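Local atomic coordinates of glycoside hydrolase, family 11\:clostridium cellulosome enzyme, dockerin type i\:polysaccharide (Clostridium thermocellum, PDB entry 2C71), a protein that probably removes acetyl groups from acetylated xylan in plant cell walls, as a metal-dependent carbohydrate esterase of family 4. Residues Val18-Ala21 with Arg22-Lys26; Ser69-Ala72 with Asn73-Pro76; Gly123-Ala126 with Asn127-Pro131; Ile170-Pro173 with Thr174-Arg178; Glu187-Leu191 with Lys192-Ile196. All coordinates share one frame; numbering follows the deposited sequence.

Contact 1 of 5, residues Val18-Ala21 with Arg22-Lys26; sequences VLTA and RVLDK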
loop_
_atom_site.group_PDB
_atom_site.type_symbol
_atom_site.label_atom_id
_atom_site.label_comp_id
_atom_site.label_asym_id
_atom_site.label_seq_id
_atom_site.Cartn_x
_atom_site.Cartn_y
_atom_site.Cartn_z
ATOM N N VAL A 18 -0.806 -6.065 -15.915
ATOM C CA VAL A 18 -2.192 -6.421 -16.089
ATOM C C VAL A 18 -3.003 -6.159 -14.835
ATOM O O VAL A 18 -4.000 -5.391 -14.830
ATOM C CB VAL A 18 -2.365 -7.881 -16.562
ATOM C CG1 VAL A 18 -3.857 -8.200 -16.693
ATOM C CG2 VAL A 18 -1.653 -8.078 -17.906
ATOM N N LEU A 19 -2.622 -6.753 -13.706
ATOM C CA LEU A 19 -3.468 -6.693 -12.518
ATOM C C LEU A 19 -3.486 -5.279 -11.875
ATOM O O LEU A 19 -4.523 -4.836 -11.401
ATOM C CB LEU A 19 -3.077 -7.746 -11.460
ATOM C CG LEU A 19 -3.810 -9.097 -11.632
ATOM C CD1 LEU A 19 -3.455 -9.811 -12.897
ATOM C CD2 LEU A 19 -3.616 -9.948 -10.397
ATOM N N THR A 20 -2.344 -4.606 -11.858
ATOM C CA THR A 20 -2.290 -3.270 -11.279
ATOM C C THR A 20 -3.118 -2.305 -12.098
ATOM O O THR A 20 -3.779 -1.409 -11.570
ATOM C CB THR A 20 -0.847 -2.804 -11.111
ATOM O OG1 THR A 20 -0.142 -3.756 -10.297
ATOM C CG2 THR A 20 -0.763 -1.399 -10.523
ATOM N N ALA A 21 -3.088 -2.455 -13.440
ATOM C CA ALA A 21 -3.899 -1.593 -14.307
ATOM C C ALA A 21 -5.372 -1.748 -14.010
ATOM O O ALA A 21 -6.118 -0.771 -14.116
ATOM C CB ALA A 21 -3.600 -1.824 -15.772
ATOM N N ARG A 22 -5.834 -2.939 -13.613
ATOM C CA ARG A 22 -7.241 -3.078 -13.242
ATOM C C ARG A 22 -7.606 -2.198 -12.075
ATOM O O ARG A 22 -8.689 -1.594 -12.037
ATOM C CB ARG A 22 -7.583 -4.537 -12.934
ATOM C CG ARG A 22 -7.417 -5.489 -14.053
ATOM C CD ARG A 22 -7.701 -6.903 -13.559
ATOM N NE ARG A 22 -7.410 -7.811 -14.633
ATOM C CZ ARG A 22 -7.247 -9.095 -14.456
ATOM N NH1 ARG A 22 -7.267 -9.632 -13.223
ATOM N NH2 ARG A 22 -7.040 -9.858 -15.518
ATOM N N VAL A 23 -6.724 -2.138 -11.064
ATOM C CA VAL A 23 -6.954 -1.269 -9.908
ATOM C C VAL A 23 -6.879 0.189 -10.346
ATOM O O VAL A 23 -7.759 0.988 -9.984
ATOM C CB VAL A 23 -5.971 -1.564 -8.788
ATOM C CG1 VAL A 23 -6.023 -0.511 -7.683
ATOM C CG2 VAL A 23 -6.256 -2.959 -8.171
ATOM N N LEU A 24 -5.842 0.581 -11.095
ATOM C CA LEU A 24 -5.698 1.975 -11.513
ATOM C C LEU A 24 -6.914 2.429 -12.321
ATOM O O LEU A 24 -7.321 3.588 -12.202
ATOM C CB LEU A 24 -4.400 2.180 -12.287
ATOM C CG LEU A 24 -3.127 2.085 -11.427
ATOM C CD1 LEU A 24 -1.890 1.954 -12.321
ATOM C CD2 LEU A 24 -2.972 3.298 -10.512
ATOM N N ASP A 25 -7.464 1.553 -13.147
ATOM C CA ASP A 25 -8.669 1.914 -13.926
ATOM C C ASP A 25 -9.831 2.235 -13.010
ATOM O O ASP A 25 -10.595 3.159 -13.308
ATOM C CB ASP A 25 -9.024 0.832 -14.905
ATOM C CG ASP A 25 -8.051 0.701 -16.077
ATOM O OD1 ASP A 25 -7.230 1.556 -16.339
ATOM O OD2 ASP A 25 -8.218 -0.319 -16.832
ATOM N N LYS A 26 -10.055 1.461 -11.935
ATOM C CA LYS A 26 -11.115 1.768 -10.973
ATOM C C LYS A 26 -10.857 3.106 -10.296
ATOM O O LYS A 26 -11.769 3.907 -10.086
ATOM C CB LYS A 26 -11.233 0.688 -9.898
ATOM C CG LYS A 26 -11.646 -0.681 -10.371
ATOM C CD LYS A 26 -13.025 -0.741 -11.002
ATOM C CE LYS A 26 -13.331 -2.130 -11.478
ATOM N NZ LYS A 26 -14.581 -2.250 -12.159
#
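R22 lays its side chain back along the first turn of its helix, between V18 and L19. The chain is extended from CG to NE and runs beside both residues, all three pointing the same way. At its end the methyl CD1 of L19 sits over one face of the guanidinium, displaced toward the rim and 3.8 Å from NH1 of R22. V18 brings up CG1, 3.8 Å from NH2 of R22; with CG1 anti to the backbone N (chi1 179°), this methyl is the branch that meets the arginine. On the neighbouring side of the helix T20 and L24 also run side by side, and CG2 of T20 touches CD1 of L24 at 4.0 Å.

The backbone beneath is helical. The bond from L24 N to T20 O is short, 2.9 Å, and nearly straight at 170°, and D25 N reaches A21 O at the same length of 2.9 Å. One residue earlier, the 3.5 Å bond from V23 N to L19 O is weak, while R22 N is held by V18 O at 3.3 Å.

Further out, R22 forms a salt bridge with E160 and D25 one with R53, while OG1 of T20 bonds to D156. Helix 17-30 belongs to the beta-alpha-beta unit of strands 6-12 and 35-38, and T20 and L24 face F36 and helix 45-56. Aliphatic contact along the arginine together with an anchored tip probably restricts the guanidinium's movement and keeps its charge directed at E160.

Contact 2 of 5, residues Ser69-Ala72 with Asn73-Pro76; sequences SGMA and NMSP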
loop_
_atom_site.group_PDB
_atom_site.type_symbol
_atom_site.label_atom_id
_atom_site.label_comp_id
_atom_site.label_asym_id
_atom_site.label_seq_id
_atom_site.Cartn_x
_atom_site.Cartn_y
_atom_site.Cartn_z
ATOM N N SER A 69 9.743 -12.373 1.075
ATOM C CA SER A 69 10.192 -13.074 2.270
ATOM C C SER A 69 9.951 -12.209 3.504
ATOM O O SER A 69 10.248 -11.018 3.553
ATOM C CB SER A 69 11.719 -13.323 2.178
ATOM O OG SER A 69 12.016 -14.230 1.129
ATOM N N GLY A 70 9.494 -12.837 4.597
ATOM C CA GLY A 70 9.451 -12.169 5.887
ATOM C C GLY A 70 10.820 -11.669 6.285
ATOM O O GLY A 70 11.821 -12.370 6.062
ATOM N N MET A 71 10.878 -10.495 6.910
ATOM C CA MET A 71 12.142 -9.792 7.099
ATOM C C MET A 71 12.601 -9.736 8.559
ATOM O O MET A 71 13.679 -9.219 8.855
ATOM C CB MET A 71 12.062 -8.379 6.519
ATOM C CG MET A 71 11.799 -8.337 5.023
ATOM S SD MET A 71 11.848 -6.664 4.354
ATOM C CE MET A 71 13.600 -6.309 4.459
ATOM N N ALA A 72 11.787 -10.267 9.465
ATOM C CA ALA A 72 11.938 -9.981 10.891
ATOM C C ALA A 72 13.197 -10.624 11.470
ATOM O O ALA A 72 13.788 -10.116 12.422
ATOM C CB ALA A 72 10.706 -10.442 11.656
ATOM N N ASN A 73 13.595 -11.748 10.884
ATOM C CA ASN A 73 14.778 -12.496 11.313
ATOM C C ASN A 73 15.952 -12.309 10.382
ATOM O O ASN A 73 16.970 -13.019 10.467
ATOM C CB ASN A 73 14.436 -13.971 11.507
ATOM C CG ASN A 73 13.380 -14.173 12.549
ATOM O OD1 ASN A 73 13.547 -13.772 13.694
ATOM N ND2 ASN A 73 12.308 -14.818 12.171
ATOM N N MET A 74 15.878 -11.299 9.501
ATOM C CA MET A 74 16.968 -10.972 8.623
ATOM C C MET A 74 18.053 -10.167 9.385
ATOM O O MET A 74 17.773 -9.492 10.396
ATOM C CB MET A 74 16.464 -10.178 7.402
ATOM C CG MET A 74 15.842 -11.056 6.387
ATOM S SD MET A 74 15.321 -10.033 4.974
ATOM C CE MET A 74 14.440 -11.250 3.987
ATOM N N SER A 75 19.277 -10.208 8.858
ATOM C CA SER A 75 20.380 -9.400 9.384
ATOM C C SER A 75 20.224 -7.963 8.951
ATOM O O SER A 75 19.554 -7.651 7.973
ATOM C CB SER A 75 21.704 -9.937 8.884
ATOM O OG SER A 75 21.800 -9.652 7.523
ATOM N N PRO A 76 20.919 -7.030 9.659
ATOM C CA PRO A 76 20.950 -5.648 9.183
ATOM C C PRO A 76 21.369 -5.512 7.744
ATOM O O PRO A 76 20.743 -4.743 7.003
ATOM C CB PRO A 76 21.907 -4.969 10.186
ATOM C CG PRO A 76 21.673 -5.760 11.473
ATOM C CD PRO A 76 21.582 -7.184 10.982
HETATM O O HOH W 1 13.135 -13.084 8.441
HETATM O O HOH W 2 16.538 -9.796 12.774
#
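M74 runs back across M71, and the two thioether chains meet through sulfur and methylene. SD of M74 lies 3.9 Å from CG of M71, with CB and CE of M71 only slightly farther off, so one sulfur is in touch with much of the other side chain. The chains cross at a slant: M74 is stretched out beyond CG, whereas M71 bends at its last torsion (chi3 71°). That extension carries CE of M74 past M71 to the start of the segment, where the methyl rests 3.9 Å from CB of S69 and 3.5 Å from O of G70.

One direct hydrogen bond joins the two halves, from M74 N to M71 O at 3.1 Å. It closes a type I beta turn over M71-M74, with A72 and N73 at the corner. The N-H points well at the oxygen (159°), but the donor stands above the carbonyl plane. CB of M74 is drawn in against the same oxygen, at 3.3 Å. The turn belongs to the loop that leads from strand 60-63 to helix 76-94, and S75 follows it directly as the N-cap residue of that helix.

Two waters add further polar links. Water 1 donates to G70 O and accepts from N73 N, 2.8 Å from each, linking the residue before the turn to its third residue. Water 2 donates both to A72 O and to M74 O, the latter at 2.7 Å, and S109 also bonds to A72 O. Beyond the turn, M71 is buried against S82 and I83 of helix 76-94 and L112 of helix 110-115, while M74 rests on I79.

Contact 3 of 5, residues Gly123-Ala126 with Asn127-Pro131; sequences GLTA and NDWIP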
loop_
_atom_site.group_PDB
_atom_site.type_symbol
_atom_site.label_atom_id
_atom_site.label_comp_id
_atom_site.label_asym_id
_atom_site.label_seq_id
_atom_site.Cartn_x
_atom_site.Cartn_y
_atom_site.Cartn_z
ATOM N N GLY A 123 -2.382 -1.976 8.675
ATOM C CA GLY A 123 -3.719 -1.587 8.269
ATOM C C GLY A 123 -4.730 -2.710 8.408
ATOM O O GLY A 123 -4.418 -3.868 8.687
ATOM N N LEU A 124 -5.972 -2.342 8.191
ATOM C CA LEU A 124 -7.140 -3.220 8.187
ATOM C C LEU A 124 -7.058 -4.149 6.974
ATOM O O LEU A 124 -7.009 -3.678 5.850
ATOM C CB LEU A 124 -8.407 -2.348 8.074
ATOM C CG LEU A 124 -9.757 -3.078 7.890
ATOM C CD1 LEU A 124 -10.139 -3.800 9.189
ATOM C CD2 LEU A 124 -10.824 -2.075 7.447
ATOM N N THR A 125 -7.115 -5.457 7.191
ATOM C CA THR A 125 -7.107 -6.385 6.078
ATOM C C THR A 125 -8.520 -6.853 5.777
ATOM O O THR A 125 -9.443 -6.655 6.566
ATOM C CB THR A 125 -6.178 -7.563 6.383
ATOM O OG1 THR A 125 -6.678 -8.268 7.504
ATOM C CG2 THR A 125 -4.740 -7.138 6.653
ATOM N N ALA A 126 -8.679 -7.530 4.633
ATOM C CA ALA A 126 -9.992 -7.844 4.092
ATOM C C ALA A 126 -10.044 -9.214 3.421
ATOM O O ALA A 126 -10.882 -9.464 2.563
ATOM C CB ALA A 126 -10.464 -6.770 3.136
ATOM N N ASN A 127 -9.111 -10.106 3.787
ATOM C CA ASN A 127 -9.089 -11.474 3.293
ATOM C C ASN A 127 -8.996 -11.528 1.763
ATOM O O ASN A 127 -9.420 -12.504 1.146
ATOM C CB ASN A 127 -10.254 -12.295 3.843
ATOM C CG ASN A 127 -10.236 -12.410 5.341
ATOM O OD1 ASN A 127 -11.287 -12.461 5.976
ATOM N ND2 ASN A 127 -9.073 -12.468 5.927
ATOM N N ASP A 128 -8.354 -10.514 1.147
ATOM C CA ASP A 128 -8.352 -10.436 -0.309
ATOM C C ASP A 128 -7.185 -11.137 -0.948
ATOM O O ASP A 128 -6.986 -11.016 -2.161
ATOM C CB ASP A 128 -8.495 -8.990 -0.801
ATOM C CG ASP A 128 -7.196 -8.227 -0.868
ATOM O OD1 ASP A 128 -6.395 -8.383 0.073
ATOM O OD2 ASP A 128 -7.012 -7.466 -1.863
ATOM N N TRP A 129 -6.459 -11.925 -0.165
ATOM C CA TRP A 129 -5.462 -12.890 -0.648
ATOM C C TRP A 129 -6.042 -14.298 -0.761
ATOM O O TRP A 129 -5.304 -15.237 -1.077
ATOM C CB TRP A 129 -4.222 -12.869 0.232
ATOM C CG TRP A 129 -4.514 -13.320 1.639
ATOM C CD1 TRP A 129 -4.389 -14.572 2.136
ATOM C CD2 TRP A 129 -4.997 -12.505 2.710
ATOM N NE1 TRP A 129 -4.789 -14.590 3.462
ATOM C CE2 TRP A 129 -5.149 -13.327 3.834
ATOM C CE3 TRP A 129 -5.245 -11.123 2.843
ATOM C CZ2 TRP A 129 -5.601 -12.823 5.080
ATOM C CZ3 TRP A 129 -5.675 -10.637 4.073
ATOM C CH2 TRP A 129 -5.861 -11.481 5.134
ATOM N N ILE A 130 -7.325 -14.451 -0.458
ATOM C CA ILE A 130 -8.000 -15.755 -0.433
ATOM C C ILE A 130 -8.913 -15.812 -1.658
ATOM O O ILE A 130 -9.949 -15.113 -1.689
ATOM C CB ILE A 130 -8.787 -15.916 0.886
ATOM C CG1 ILE A 130 -7.818 -15.757 2.070
ATOM C CG2 ILE A 130 -9.514 -17.259 0.884
ATOM C CD1 ILE A 130 -8.506 -15.854 3.459
ATOM N N PRO A 131 -8.493 -16.472 -2.755
ATOM C CA PRO A 131 -9.275 -16.415 -4.009
ATOM C C PRO A 131 -10.707 -16.872 -3.952
ATOM O O PRO A 131 -11.491 -16.531 -4.835
ATOM C CB PRO A 131 -8.473 -17.279 -5.004
ATOM C CG PRO A 131 -7.104 -17.166 -4.565
ATOM C CD PRO A 131 -7.189 -17.128 -2.985
HETATM O O HOH W 3 -6.555 -7.569 2.690
#
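T125 and W129 make the side-chain meeting of this loop, the threonine at the rim of the indole. CB of T125 lies near the ring plane, 3.9 Å from CZ3 of W129, and its OG1 is 4.1 Å from CH2 of W129. The side chains cross at an angle, and the six-membered ring turns its edge to CB of T125. W129 has CG between its own backbone N and carbonyl carbon (chi1 64°), which folds the indole back over N127. The close packing is on its face: CA of N127 is 3.6 Å above it, and CG1 of I130 lies over that same face, both offset toward the rim.

The buried part, round A126 and D128, is linked by water. Water 3 accepts from A126 N at 2.9 Å and donates to OD1 of D128 at 2.7 Å. This water also lies in the plane of the indole, at its edge. H155 meets OD1 of D128 as well, and T164 meets OD2. N127 and W129 lie on the solvent side. Across the whole contact no direct hydrogen bond links 123-126 to 127-131, although I130 N bonds to N127 O at 3.3 Å within the latter.

The side chain of W129 is about 8 Å from the bound magnesium ion, near the metal site. The loop runs between strand 119-120 and helix 135-145. L124 makes backbone bonds along strand 151-155, T125 and W129 pack on L153 and H155 of that strand, and A126 is set against A141 and V142 of helix 135-145.

Contact 4 of 5, residues Ile170-Pro173 with Thr174-Arg178; sequences IIIP and TLKSR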
loop_
_atom_site.group_PDB
_atom_site.type_symbol
_atom_site.label_atom_id
_atom_site.label_comp_id
_atom_site.label_asym_id
_atom_site.label_seq_id
_atom_site.Cartn_x
_atom_site.Cartn_y
_atom_site.Cartn_z
ATOM N N ILE A 170 -17.869 -1.271 -4.869
ATOM C CA ILE A 170 -18.700 -1.158 -3.686
ATOM C C ILE A 170 -18.031 -0.263 -2.654
ATOM O O ILE A 170 -18.662 0.648 -2.100
ATOM C CB ILE A 170 -19.034 -2.528 -3.100
ATOM C CG1 ILE A 170 -19.791 -3.371 -4.110
ATOM C CG2 ILE A 170 -19.793 -2.397 -1.797
ATOM C CD1 ILE A 170 -19.847 -4.853 -3.749
ATOM N N ILE A 171 -16.756 -0.525 -2.346
ATOM C CA ILE A 171 -16.059 0.231 -1.300
ATOM C C ILE A 171 -16.097 1.724 -1.537
ATOM O O ILE A 171 -16.387 2.488 -0.597
ATOM C CB ILE A 171 -14.596 -0.261 -1.183
ATOM C CG1 ILE A 171 -14.537 -1.724 -0.684
ATOM C CG2 ILE A 171 -13.798 0.649 -0.282
ATOM C CD1 ILE A 171 -13.191 -2.384 -0.920
ATOM N N ILE A 172 -15.693 2.157 -2.728
ATOM C CA ILE A 172 -15.517 3.598 -2.952
ATOM C C ILE A 172 -16.872 4.340 -2.846
ATOM O O ILE A 172 -16.991 5.289 -2.068
ATOM C CB ILE A 172 -14.670 3.873 -4.195
ATOM C CG1 ILE A 172 -13.232 3.428 -3.950
ATOM C CG2 ILE A 172 -14.763 5.389 -4.524
ATOM C CD1 ILE A 172 -12.373 3.376 -5.203
ATOM N N PRO A 173 -17.899 3.914 -3.594
ATOM C CA PRO A 173 -19.197 4.631 -3.446
ATOM C C PRO A 173 -19.760 4.572 -2.033
ATOM O O PRO A 173 -20.316 5.555 -1.541
ATOM C CB PRO A 173 -20.072 3.954 -4.485
ATOM C CG PRO A 173 -19.130 3.393 -5.507
ATOM C CD PRO A 173 -17.946 2.963 -4.721
ATOM N N THR A 174 -19.639 3.416 -1.359
ATOM C CA THR A 174 -20.224 3.287 -0.035
ATOM C C THR A 174 -19.525 4.221 0.941
ATOM O O THR A 174 -20.194 4.965 1.680
ATOM C CB THR A 174 -20.138 1.854 0.515
ATOM O OG1 THR A 174 -20.946 0.996 -0.276
ATOM C CG2 THR A 174 -20.598 1.770 1.975
ATOM N N LEU A 175 -18.203 4.227 0.958
ATOM C CA LEU A 175 -17.535 5.079 1.922
ATOM C C LEU A 175 -17.730 6.567 1.562
ATOM O O LEU A 175 -17.906 7.392 2.459
ATOM C CB LEU A 175 -16.061 4.703 2.061
ATOM C CG LEU A 175 -15.810 3.306 2.632
ATOM C CD1 LEU A 175 -14.312 3.060 2.867
ATOM C CD2 LEU A 175 -16.650 3.060 3.934
ATOM N N LYS A 176 -17.737 6.916 0.278
ATOM C CA LYS A 176 -18.046 8.318 -0.055
ATOM C C LYS A 176 -19.425 8.707 0.476
ATOM O O LYS A 176 -19.618 9.821 0.976
ATOM C CB LYS A 176 -17.971 8.570 -1.555
ATOM C CG LYS A 176 -16.558 8.659 -2.075
ATOM C CD LYS A 176 -16.578 9.090 -3.523
ATOM C CE LYS A 176 -15.213 9.199 -4.149
ATOM N NZ LYS A 176 -15.293 9.943 -5.461
ATOM N N SER A 177 -20.377 7.786 0.367
ATOM C CA SER A 177 -21.756 8.177 0.746
ATOM C C SER A 177 -21.817 8.291 2.286
ATOM O O SER A 177 -22.698 8.984 2.793
ATOM C CB SER A 177 -22.724 7.139 0.182
ATOM O OG SER A 177 -22.747 7.177 -1.250
ATOM N N ARG A 178 -20.894 7.675 3.004
ATOM C CA ARG A 178 -20.832 7.775 4.453
ATOM C C ARG A 178 -19.979 8.940 4.965
ATOM O O ARG A 178 -19.762 9.064 6.156
ATOM C CB ARG A 178 -20.306 6.472 5.055
ATOM C CG ARG A 178 -21.217 5.327 4.847
ATOM C CD ARG A 178 -20.656 4.083 5.517
ATOM N NE ARG A 178 -21.474 2.914 5.265
ATOM C CZ ARG A 178 -21.331 1.755 5.898
ATOM N NH1 ARG A 178 -20.398 1.599 6.825
ATOM N NH2 ARG A 178 -22.133 0.750 5.592
#
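I170 to S177 is helical, with regular backbone bonds from T174 N to I170 O, L175 N to I171 O and K176 N to I172 O, each 3.0 Å long, and a kink where the nitrogens of I170 and P173 lack a bond to the preceding turn; P173, as a proline, has no N-H to give. T174 adds a hydroxyl bond to this helical series. Its OG1, anti to the carbonyl carbon (chi1 -66°), turns back to donate to I170 O at 2.9 Å. It approaches from above the carbonyl plane, whereas T174 N comes in nearly along the C=O direction, so I170 O is gripped by two donors from one residue. The second bond would tend to hold the threonine hydroxyl in its rotation. In the last turn S177 N donates to P173 O at 2.9 Å; a further bond from OG of S177 to that oxygen belongs to one of two modelled positions and is doubtful.

The other side chains pair one turn apart, lying alongside each other and pointing the same way. CG2 of I171 meets CD1 of L175 at 4.0 Å, an apolar contact on the buried side. CG2 of I172 touches CE of K176 at 3.9 Å; the lysine chain, extended beyond CG, slides its methylenes past the isoleucine before NZ bonds to the carbonyl O of Y30.

Helix 164-177 is wedged between two others. I170 and I171 face A139, V142 and I143 of helix 135-145, I172 and P173 lean on L27 and Y30 of helix 17-30, and I172 and L175 reach F182 of strand 181-182.

Contact 5 of 5, residues Glu187-Leu191 with Lys192-Ile196; sequences ELFTL and KGVPI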
loop_
_atom_site.group_PDB
_atom_site.type_symbol
_atom_site.label_atom_id
_atom_site.label_comp_id
_atom_site.label_asym_id
_atom_site.label_seq_id
_atom_site.Cartn_x
_atom_site.Cartn_y
_atom_site.Cartn_z
ATOM N N GLU A 187 -0.835 12.248 2.574
ATOM C CA GLU A 187 -1.929 13.160 2.807
ATOM C C GLU A 187 -2.637 12.867 4.124
ATOM O O GLU A 187 -3.039 13.785 4.855
ATOM C CB GLU A 187 -2.905 13.097 1.655
ATOM C CG GLU A 187 -2.449 13.734 0.366
ATOM C CD GLU A 187 -3.248 13.333 -0.891
ATOM O OE1 GLU A 187 -4.208 12.472 -0.843
ATOM O OE2 GLU A 187 -2.880 13.877 -2.013
ATOM N N LEU A 188 -2.831 11.579 4.450
ATOM C CA LEU A 188 -3.484 11.212 5.698
ATOM C C LEU A 188 -2.735 11.796 6.900
ATOM O O LEU A 188 -3.323 12.414 7.781
ATOM C CB LEU A 188 -3.566 9.690 5.800
ATOM C CG LEU A 188 -4.217 9.165 7.068
ATOM C CD1 LEU A 188 -5.644 9.714 7.230
ATOM C CD2 LEU A 188 -4.226 7.604 7.106
ATOM N N PHE A 189 -1.426 11.588 6.945
ATOM C CA PHE A 189 -0.614 12.152 8.019
ATOM C C PHE A 189 -0.738 13.675 8.036
ATOM O O PHE A 189 -0.960 14.298 9.071
ATOM C CB PHE A 189 0.840 11.752 7.884
ATOM C CG PHE A 189 1.150 10.363 8.465
ATOM C CD1 PHE A 189 0.698 9.211 7.849
ATOM C CD2 PHE A 189 1.890 10.259 9.616
ATOM C CE1 PHE A 189 1.035 7.943 8.427
ATOM C CE2 PHE A 189 2.230 9.045 10.164
ATOM C CZ PHE A 189 1.776 7.912 9.577
ATOM N N THR A 190 -0.536 14.301 6.882
ATOM C CA THR A 190 -0.473 15.777 6.798
ATOM C C THR A 190 -1.814 16.388 7.255
ATOM O O THR A 190 -1.838 17.347 8.026
ATOM C CB THR A 190 -0.079 16.173 5.392
ATOM O OG1 THR A 190 1.184 15.609 5.003
ATOM C CG2 THR A 190 0.063 17.657 5.257
ATOM N N LEU A 191 -2.908 15.864 6.746
ATOM C CA LEU A 191 -4.214 16.444 7.040
ATOM C C LEU A 191 -4.620 16.246 8.480
ATOM O O LEU A 191 -5.460 17.000 9.026
ATOM C CB LEU A 191 -5.299 15.840 6.122
ATOM C CG LEU A 191 -5.175 16.226 4.670
ATOM C CD1 LEU A 191 -5.979 15.251 3.796
ATOM C CD2 LEU A 191 -5.658 17.653 4.421
ATOM N N LYS A 192 -4.072 15.230 9.138
ATOM C CA LYS A 192 -4.286 14.939 10.560
ATOM C C LYS A 192 -3.264 15.640 11.463
ATOM O O LYS A 192 -3.373 15.564 12.685
ATOM C CB LYS A 192 -4.216 13.418 10.799
ATOM C CG LYS A 192 -5.259 12.584 10.146
ATOM C CD LYS A 192 -6.572 12.727 10.747
ATOM C CE LYS A 192 -7.587 11.649 10.241
ATOM N NZ LYS A 192 -8.878 12.045 10.797
ATOM N N GLY A 193 -2.288 16.316 10.886
ATOM C CA GLY A 193 -1.276 17.028 11.660
ATOM C C GLY A 193 -0.272 16.116 12.350
ATOM O O GLY A 193 0.320 16.518 13.364
ATOM N N VAL A 194 -0.047 14.918 11.828
ATOM C CA VAL A 194 0.900 13.962 12.433
ATOM C C VAL A 194 2.168 13.991 11.581
ATOM O O VAL A 194 2.124 13.693 10.382
ATOM C CB VAL A 194 0.334 12.544 12.427
ATOM C CG1 VAL A 194 1.355 11.548 12.985
ATOM C CG2 VAL A 194 -0.968 12.540 13.231
ATOM N N PRO A 195 3.318 14.377 12.144
ATOM C CA PRO A 195 4.558 14.380 11.360
ATOM C C PRO A 195 4.843 12.991 10.807
ATOM O O PRO A 195 4.610 11.986 11.490
ATOM C CB PRO A 195 5.632 14.779 12.393
ATOM C CG PRO A 195 4.847 15.599 13.385
ATOM C CD PRO A 195 3.528 14.904 13.509
ATOM N N ILE A 196 5.369 12.938 9.602
ATOM C CA ILE A 196 5.786 11.689 8.964
ATOM C C ILE A 196 7.230 11.461 9.422
ATOM O O ILE A 196 8.185 11.968 8.832
ATOM C CB ILE A 196 5.658 11.745 7.441
ATOM C CG1 ILE A 196 4.216 12.083 7.050
ATOM C CG2 ILE A 196 6.071 10.407 6.841
ATOM C CD1 ILE A 196 4.044 12.437 5.610
#
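F189 meets the loop after its helix through CB, CG and one ring edge, CD2 and CE2. CB of F189 rests 3.5 Å from CG1 of I196 and 3.4 Å from O of V194. CG of F189 lies 3.8 Å from CG1 of I196. Farther out, CD2 touches CG1 of V194 at 3.6 Å, and V194 O lies in the ring plane at its edge. CE2 passes the same valine methyl and comes to 4.0 Å from P195 O. That methyl stands anti to its own backbone N (chi1 177°), the setting that presents it to the ring. Beyond the two segments, Y204 meets F189 edge-to-face, and V119 and V207 pack nearby.

K192 crosses L188 obliquely, its CE 4.1 Å from CD1 of L188, before NZ forms a salt bridge with D148. L188 itself is buried against L6 and A8 of strand 6-12.

The backbone turns at G193, whose phi is positive. V194 N bonds to F189 O at 3.0 Å, and G193 N bonds to T190 O from above the carbonyl plane. Accompanied by the apolar contact of F189 with V194, the positive phi and these two bonds form a Schellman motif that ends helix 185-192.

How the contacts relate
The five contacts follow one another along the chain, each closing before the next opens, and none touches another. Contacts 1 and 4 lie on helices 17-30 and 164-177, which pack together; their nearest atoms are about 5 Å apart. Contact 3, in the loop before helix 135-145, comes within about 7 Å of contact 4 and 8 Å of contact 1, nearest atoms. Contacts 2 and 4 are farthest apart, about 37 Å between centres, on opposite sides of the chain's centre. Contacts 2 and 3 sit in loops near the magnesium held by D13 and H64, whereas contact 4 covers the C-terminal half of helix 164-177 and contact 5 the end of helix 185-192, around the parallel sheet.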